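Local coordinates for protein 3-hydroxyacyl-CoA dehydrogenase (Archaeoglobus fulgidus, PDB 1ZEJ) that probably acts as a homodimeric NAD-dependent dehydrogenase of the 3-hydroxyacyl-CoA dehydrogenase family, oxidising the hydroxyl group of its substrate, at residues L139-I144 with S174-F179. Residues are numbered along the deposited sequence; the frame is centred on the assembly and turned at random.
Sequences LVEIVI and SLVNRF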
ATOM      1  N   LEU A 139       1.242  -1.313 -14.949  1.00 25.16           N
ATOM      2  CA  LEU A 139      -0.211  -1.369 -14.802  1.00 25.56           C
ATOM      3  C   LEU A 139      -0.933  -0.404 -15.732  1.00 24.30           C
ATOM      4  O   LEU A 139      -0.538   0.765 -15.876  1.00 24.28           O
ATOM      5  CB  LEU A 139      -0.640  -1.148 -13.332  1.00 25.14           C
ATOM      6  CG  LEU A 139      -2.147  -1.255 -13.116  1.00 25.14           C
ATOM      7  CD1 LEU A 139      -2.604  -2.735 -13.088  1.00 27.36           C
ATOM      8  CD2 LEU A 139      -2.547  -0.609 -11.869  1.00 23.82           C
ATOM      9  N   VAL A 140      -1.955  -0.915 -16.409  1.00 23.81           N
ATOM     10  CA  VAL A 140      -2.904  -0.063 -17.102  1.00 25.02           C
ATOM     11  C   VAL A 140      -4.284  -0.545 -16.694  1.00 24.65           C
ATOM     12  O   VAL A 140      -4.568  -1.741 -16.727  1.00 26.85           O
ATOM     13  CB  VAL A 140      -2.744  -0.091 -18.625  1.00 25.11           C
ATOM     14  CG1 VAL A 140      -3.699   0.860 -19.280  1.00 27.93           C
ATOM     15  CG2 VAL A 140      -1.349   0.258 -19.000  1.00 28.12           C
ATOM     16  N   GLU A 141      -5.120   0.384 -16.282  1.00 24.19           N
ATOM     17  CA  GLU A 141      -6.510   0.092 -15.948  1.00 25.40           C
ATOM     18  C   GLU A 141      -7.411   0.447 -17.113  1.00 26.48           C
ATOM     19  O   GLU A 141      -7.260   1.508 -17.709  1.00 26.89           O
ATOM     20  CB  GLU A 141      -6.968   0.894 -14.762  1.00 25.13           C
ATOM     21  CG  GLU A 141      -6.368   0.458 -13.445  1.00 26.30           C
ATOM     22  CD  GLU A 141      -6.852   1.336 -12.300  1.00 29.59           C
ATOM     23  OE1 GLU A 141      -6.930   2.588 -12.514  1.00 31.59           O
ATOM     24  OE2 GLU A 141      -7.195   0.787 -11.203  1.00 28.35           O
ATOM     25  N   ILE A 142      -8.320  -0.448 -17.452  1.00 25.11           N
ATOM     26  CA  ILE A 142      -9.404  -0.101 -18.365  1.00 27.35           C
ATOM     27  C   ILE A 142     -10.591   0.223 -17.513  1.00 28.62           C
ATOM     28  O   ILE A 142     -10.964  -0.602 -16.671  1.00 29.93           O
ATOM     29  CB  ILE A 142      -9.730  -1.273 -19.279  1.00 27.33           C
ATOM     30  CG1 ILE A 142      -8.524  -1.540 -20.207  1.00 27.48           C
ATOM     31  CG2 ILE A 142     -11.056  -1.035 -20.027  1.00 29.99           C
ATOM     32  CD1 ILE A 142      -8.639  -2.755 -21.046  1.00 29.20           C
ATOM     33  N   VAL A 143     -11.191   1.393 -17.735  1.00 27.93           N
ATOM     34  CA  VAL A 143     -12.304   1.832 -16.922  1.00 27.55           C
ATOM     35  C   VAL A 143     -13.499   1.950 -17.859  1.00 27.72           C
ATOM     36  O   VAL A 143     -13.512   2.795 -18.740  1.00 26.37           O
ATOM     37  CB  VAL A 143     -11.997   3.147 -16.229  1.00 27.41           C
ATOM     38  CG1 VAL A 143     -13.138   3.534 -15.280  1.00 26.48           C
ATOM     39  CG2 VAL A 143     -10.692   3.056 -15.447  1.00 24.92           C
ATOM     40  N   ILE A 144     -14.473   1.078 -17.672  1.00 28.00           N
ATOM     41  CA  ILE A 144     -15.602   1.025 -18.565  1.00 29.04           C
ATOM     42  C   ILE A 144     -16.804   1.851 -18.084  1.00 27.73           C
ATOM     43  O   ILE A 144     -17.045   2.033 -16.891  1.00 27.60           O
ATOM     44  CB  ILE A 144     -15.977  -0.420 -18.926  1.00 29.05           C
ATOM     45  CG1 ILE A 144     -16.617  -1.177 -17.773  1.00 30.17           C
ATOM     46  CG2 ILE A 144     -14.723  -1.172 -19.428  1.00 32.40           C
ATOM     47  CD1 ILE A 144     -17.364  -2.374 -18.234  1.00 31.21           C
ATOM     48  N   SER A 174     -11.659   4.053 -11.479  1.00 24.63           N
ATOM     49  CA  SER A 174     -10.357   3.444 -11.235  1.00 26.37           C
ATOM     50  C   SER A 174     -10.197   2.838  -9.822  1.00 27.40           C
ATOM     51  O   SER A 174     -10.437   3.523  -8.811  1.00 29.14           O
ATOM     52  CB  SER A 174      -9.259   4.506 -11.431  1.00 25.93           C
ATOM     53  OG  SER A 174      -8.037   4.111 -10.855  1.00 25.31           O
ATOM     54  N   LEU A 175      -9.693   1.604  -9.756  1.00 27.49           N
ATOM     55  CA  LEU A 175      -9.403   0.940  -8.482  1.00 27.57           C
ATOM     56  C   LEU A 175      -8.211   1.558  -7.789  1.00 28.74           C
ATOM     57  O   LEU A 175      -8.202   1.754  -6.581  1.00 28.05           O
ATOM     58  CB  LEU A 175      -9.156  -0.564  -8.688  1.00 28.13           C
ATOM     59  CG  LEU A 175     -10.276  -1.400  -9.340  1.00 30.32           C
ATOM     60  CD1 LEU A 175      -9.893  -2.879  -9.294  1.00 32.54           C
ATOM     61  CD2 LEU A 175     -11.610  -1.218  -8.674  1.00 31.55           C
ATOM     62  N   VAL A 176      -7.190   1.910  -8.566  1.00 29.58           N
ATOM     63  CA  VAL A 176      -6.067   2.655  -8.061  1.00 28.71           C
ATOM     64  C   VAL A 176      -6.483   3.967  -7.423  1.00 27.98           C
ATOM     65  O   VAL A 176      -6.012   4.265  -6.341  1.00 29.20           O
ATOM     66  CB  VAL A 176      -5.019   2.952  -9.199  1.00 30.49           C
ATOM     67  CG1 VAL A 176      -3.967   3.928  -8.700  1.00 30.88           C
ATOM     68  CG2 VAL A 176      -4.405   1.645  -9.683  1.00 31.21           C
ATOM     69  N   ASN A 177      -7.336   4.763  -8.062  1.00 27.76           N
ATOM     70  CA  ASN A 177      -7.792   6.054  -7.502  1.00 27.51           C
ATOM     71  C   ASN A 177      -8.545   5.770  -6.200  1.00 27.77           C
ATOM     72  O   ASN A 177      -8.415   6.483  -5.201  1.00 26.39           O
ATOM     73  CB  ASN A 177      -8.676   6.804  -8.496  1.00 29.83           C
ATOM     74  CG  ASN A 177      -7.867   7.509  -9.608  1.00 32.35           C
ATOM     75  OD1 ASN A 177      -6.644   7.488  -9.599  1.00 37.32           O
ATOM     76  ND2 ASN A 177      -8.576   8.098 -10.574  1.00 34.77           N
ATOM     77  N   ARG A 178      -9.325   4.681  -6.196  1.00 28.27           N
ATOM     78  CA  ARG A 178     -10.144   4.349  -5.009  1.00 27.56           C
ATOM     79  C   ARG A 178      -9.244   4.024  -3.838  1.00 27.08           C
ATOM     80  O   ARG A 178      -9.473   4.498  -2.740  1.00 27.71           O
ATOM     81  CB  ARG A 178     -11.092   3.179  -5.336  1.00 27.09           C
ATOM     82  CG  ARG A 178     -12.284   3.634  -6.196  1.00 26.22           C
ATOM     83  CD  ARG A 178     -13.161   2.434  -6.567  1.00 27.85           C
ATOM     84  NE  ARG A 178     -13.796   1.861  -5.383  1.00 26.83           N
ATOM     85  CZ  ARG A 178     -14.719   0.921  -5.459  1.00 28.92           C
ATOM     86  NH1 ARG A 178     -15.090   0.462  -6.648  1.00 27.04           N
ATOM     87  NH2 ARG A 178     -15.269   0.458  -4.365  1.00 28.42           N
ATOM     88  N   PHE A 179      -8.233   3.182  -4.068  1.00 28.36           N
ATOM     89  CA  PHE A 179      -7.296   2.812  -3.015  1.00 28.96           C
ATOM     90  C   PHE A 179      -6.461   4.009  -2.557  1.00 29.74           C
ATOM     91  O   PHE A 179      -6.255   4.171  -1.384  1.00 28.32           O
ATOM     92  CB  PHE A 179      -6.364   1.672  -3.405  1.00 30.15           C
ATOM     93  CG  PHE A 179      -6.970   0.314  -3.241  1.00 28.95           C
ATOM     94  CD1 PHE A 179      -7.461  -0.095  -2.010  1.00 27.07           C
ATOM     95  CD2 PHE A 179      -7.085  -0.537  -4.337  1.00 29.07           C
ATOM     96  CE1 PHE A 179      -7.999  -1.336  -1.872  1.00 29.73           C
ATOM     97  CE2 PHE A 179      -7.622  -1.778  -4.182  1.00 29.52           C
ATOM     98  CZ  PHE A 179      -8.076  -2.181  -2.968  1.00 28.06           C
TER
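The carboxylate of Glu-141 meets the start of helix 175-193 with both oxygens: methyl CG2 of Val-176 lies over one face, 3.6 Å from CD, while Leu-175 N sits toward the other. At the edges are two donors. Ser-174 OG gives its proton to the syn lone pair of Glu-141 OE1 (2.5 Å). Val-176 N reaches Glu-141 OE2 at 2.9 Å, also on the syn side. This bond is nearly straight at 168°, but it comes in 22° out of the carboxylate plane. Leu-175 N stands 3.0 Å from the same OE2. A glutamate suits this place because its extended chain spans from strand to helix and brings an acceptor to the backbone N-H of Val-176.

Here the NAD-binding domain, of Rossmann type, passes into the helical C-terminal domain; strand 139-144 runs roughly across the helix's first turn. Ser-174 is the N-cap: with OG anti to its own N (chi1 163°), the hydroxyl accepts from Asn-177 N at 3.0 Å while donating to Glu-141. Glu-141 OE1 is also hydrogen-bonded to His-129 ND1, and that histidine is predicted to be important for catalysis; Glu-141 probably positions the imidazole as a second-shell residue, and Ser-174 in turn helps hold the carboxylate. Were Glu-141 replaced by an alanine, Val-176 N and Ser-174 OG would probably be left without their acceptor and the imidazole freer to turn without its carboxylate partner.

Beside the polar core, Leu-139 and Val-176 pass alongside one another, pointing opposite ways, CD2 touching CG2 at 3.6 Å; both are branched and apolar, which suits a buried contact. One turn beyond the N-cap serine, Arg-178 forms salt bridges to Glu-186 and Glu-193 of the second subunit.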